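Local coordinates for chitin oligosaccharide binding protein NagB2 (Paenibacillus sp. FPU-7, PDB 7EHU) that binds N,N'-diacetylchitobiose and N,N',N''-triacetylchitotriose as an extracellular solute-binding protein, probably delivering them to an ABC transporter for uptake, at residues K168-D171 with E172-A176. Numbering follows the deposited sequence.
Sequences KTWD and EFTKA
Thr169 caps the start of helix 170-182 through Glu172, three residues on. Thr169 OG1 accepts from Glu172 N at 3.1 Å, with an N-H...O angle of 164°. Thr169 holds OG1 between its backbone N and carbonyl carbon (chi1 69°), and this turns the hydroxyl to the start of the helix. The Glu172 side chain runs back over this cap. Its CB lies near Thr169 OG1 and Thr169 O. Glu172 CG packs 3.3 Å from Thr169 OG1. Glu172 CD passes 3.7 Å from the same Thr169 OG1. The chain stays extended beyond CG, and Glu172 OE1 accepts from Lys168 N at 2.8 Å, nearly along its C-O axis. Lys168 lies alongside, with Lys168 NZ 4.7 Å from Glu172 OE1, too far for a salt bridge.

On another side of the turn, Thr174 CG2 sits over one face of the Trp170 indole. This is a CH-pi contact, Thr174 CG2 lying 3.7 Å from the centroid of the Trp170 five-membered ring. The six-membered ring meets Phe173 obliquely, planes at 43°, with Trp170 CZ3 3.7 Å from Phe173 CD2. Arg238 adds a cation-pi contact to Trp170. With an alanine in place of Trp170, Thr174 CG2 and Arg238 would probably lose their aromatic partner, and a gap is likely to open beside the Phe173 ring. A water bridges Asp171 OD2 and Thr174 OG1.

Backbone hydrogen bonds from Phe173 N to Thr169 O and Thr174 N to Trp170 O begin the helix. Trp170 touches Phe299 and Ile302. This is an N-cap threonine with a variant capping box, its N3 glutamate reaching the residue before the N-cap, on the surface of a periplasmic-binding-protein-type fold.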
ATOM      1  N   LYS A 168      17.707  -7.337  13.335  1.00 16.02           N
ATOM      2  CA  LYS A 168      16.493  -7.430  14.135  1.00 16.75           C
ATOM      3  C   LYS A 168      16.246  -6.185  14.976  1.00 16.35           C
ATOM      4  O   LYS A 168      15.099  -5.919  15.360  1.00 16.02           O
ATOM      5  CB  LYS A 168      16.586  -8.605  15.108  1.00 19.83           C
ATOM      6  CG  LYS A 168      16.662  -9.943  14.447  1.00 23.59           C
ATOM      7  CD  LYS A 168      16.687 -11.015  15.522  1.00 27.98           C
ATOM      8  CE  LYS A 168      17.214 -12.331  15.054  1.00 31.34           C
ATOM      9  NZ  LYS A 168      18.544 -12.125  14.419  1.00 33.79           N
ATOM     10  N   THR A 169      17.298  -5.437  15.296  1.00 16.65           N
ATOM     11  CA  THR A 169      17.206  -4.262  16.146  1.00 16.98           C
ATOM     12  C   THR A 169      17.745  -3.050  15.395  1.00 16.11           C
ATOM     13  O   THR A 169      18.451  -3.175  14.390  1.00 16.07           O
ATOM     14  CB  THR A 169      18.046  -4.425  17.412  1.00 19.45           C
ATOM     15  OG1 THR A 169      19.424  -4.402  17.023  1.00 20.00           O
ATOM     16  CG2 THR A 169      17.693  -5.723  18.167  1.00 19.81           C
ATOM     17  N   TRP A 170      17.380  -1.866  15.889  1.00 17.25           N
ATOM     18  CA  TRP A 170      17.823  -0.629  15.259  1.00 18.32           C
ATOM     19  C   TRP A 170      19.342  -0.542  15.247  1.00 19.15           C
ATOM     20  O   TRP A 170      19.936  -0.094  14.260  1.00 19.42           O
ATOM     21  CB  TRP A 170      17.204   0.578  15.975  1.00 19.75           C
ATOM     22  CG  TRP A 170      17.589   1.887  15.352  1.00 20.06           C
ATOM     23  CD1 TRP A 170      18.538   2.772  15.797  1.00 21.48           C
ATOM     24  CD2 TRP A 170      17.064   2.439  14.137  1.00 20.67           C
ATOM     25  NE1 TRP A 170      18.625   3.842  14.935  1.00 22.13           N
ATOM     26  CE2 TRP A 170      17.734   3.661  13.908  1.00 21.66           C
ATOM     27  CE3 TRP A 170      16.100   2.016  13.219  1.00 21.61           C
ATOM     28  CZ2 TRP A 170      17.457   4.467  12.809  1.00 22.79           C
ATOM     29  CZ3 TRP A 170      15.821   2.825  12.126  1.00 21.72           C
ATOM     30  CH2 TRP A 170      16.509   4.028  11.927  1.00 22.40           C
ATOM     31  N   ASP A 171      19.994  -0.986  16.325  1.00 19.88           N
ATOM     32  CA  ASP A 171      21.452  -0.915  16.371  1.00 21.33           C
ATOM     33  C   ASP A 171      22.084  -1.838  15.332  1.00 20.41           C
ATOM     34  O   ASP A 171      23.076  -1.468  14.692  1.00 20.99           O
ATOM     35  CB  ASP A 171      21.949  -1.213  17.789  1.00 24.04           C
ATOM     36  CG  ASP A 171      21.762  -0.019  18.736  1.00 28.13           C
ATOM     37  OD1 ASP A 171      21.892  -0.200  19.969  1.00 30.58           O
ATOM     38  OD2 ASP A 171      21.467   1.100  18.251  1.00 28.89           O
ATOM     39  N   GLU A 172      21.512  -3.031  15.125  1.00 19.13           N
ATOM     40  CA  GLU A 172      22.025  -3.905  14.073  1.00 18.68           C
ATOM     41  C   GLU A 172      21.765  -3.295  12.699  1.00 17.00           C
ATOM     42  O   GLU A 172      22.579  -3.436  11.780  1.00 16.73           O
ATOM     43  CB  GLU A 172      21.377  -5.288  14.169  1.00 20.50           C
ATOM     44  CG  GLU A 172      21.754  -6.097  15.410  1.00 22.48           C
ATOM     45  CD  GLU A 172      21.017  -7.444  15.522  1.00 25.18           C
ATOM     46  OE1 GLU A 172      19.998  -7.672  14.836  1.00 25.17           O
ATOM     47  OE2 GLU A 172      21.459  -8.292  16.324  1.00 28.17           O
ATOM     48  N   PHE A 173      20.629  -2.615  12.546  1.00 16.01           N
ATOM     49  CA  PHE A 173      20.273  -1.973  11.284  1.00 15.72           C
ATOM     50  C   PHE A 173      21.255  -0.853  10.959  1.00 16.52           C
ATOM     51  O   PHE A 173      21.777  -0.777   9.842  1.00 15.92           O
ATOM     52  CB  PHE A 173      18.831  -1.452  11.415  1.00 14.87           C
ATOM     53  CG  PHE A 173      18.276  -0.772  10.185  1.00 14.90           C
ATOM     54  CD1 PHE A 173      17.988  -1.488   9.027  1.00 15.02           C
ATOM     55  CD2 PHE A 173      17.974   0.577  10.210  1.00 15.78           C
ATOM     56  CE1 PHE A 173      17.442  -0.843   7.913  1.00 14.62           C
ATOM     57  CE2 PHE A 173      17.439   1.204   9.105  1.00 15.73           C
ATOM     58  CZ  PHE A 173      17.185   0.502   7.957  1.00 15.24           C
ATOM     59  N   THR A 174      21.534   0.019  11.929  1.00 17.12           N
ATOM     60  CA  THR A 174      22.495   1.085  11.674  1.00 20.04           C
ATOM     61  C   THR A 174      23.885   0.515  11.405  1.00 19.67           C
ATOM     62  O   THR A 174      24.619   1.051  10.566  1.00 19.64           O
ATOM     63  CB  THR A 174      22.516   2.128  12.807  1.00 22.45           C
ATOM     64  OG1 THR A 174      22.881   1.519  14.045  1.00 25.29           O
ATOM     65  CG2 THR A 174      21.156   2.782  12.995  1.00 23.38           C
ATOM     66  N   LYS A 175      24.246  -0.594  12.064  1.00 20.50           N
ATOM     67  CA  LYS A 175      25.539  -1.195  11.774  1.00 21.91           C
ATOM     68  C   LYS A 175      25.585  -1.678  10.322  1.00 19.03           C
ATOM     69  O   LYS A 175      26.601  -1.519   9.631  1.00 18.73           O
ATOM     70  CB  LYS A 175      25.876  -2.327  12.756  1.00 25.00           C
ATOM     71  CG  LYS A 175      27.234  -2.861  12.382  1.00 28.88           C
ATOM     72  CD  LYS A 175      28.259  -1.775  12.793  1.00 32.51           C
ATOM     73  CE  LYS A 175      29.643  -2.011  12.269  1.00 34.17           C
ATOM     74  NZ  LYS A 175      29.321  -1.679  10.807  1.00 32.43           N
ATOM     75  N   ALA A 176      24.493  -2.253   9.833  1.00 17.47           N
ATOM     76  CA  ALA A 176      24.454  -2.694   8.446  1.00 16.62           C
ATOM     77  C   ALA A 176      24.546  -1.520   7.481  1.00 15.60           C
ATOM     78  O   ALA A 176      25.268  -1.587   6.472  1.00 15.23           O
ATOM     79  CB  ALA A 176      23.153  -3.445   8.206  1.00 16.01           C
TER
HETATM   80  O   HOH W   1      22.156   2.923  16.249  1.00 32.17           O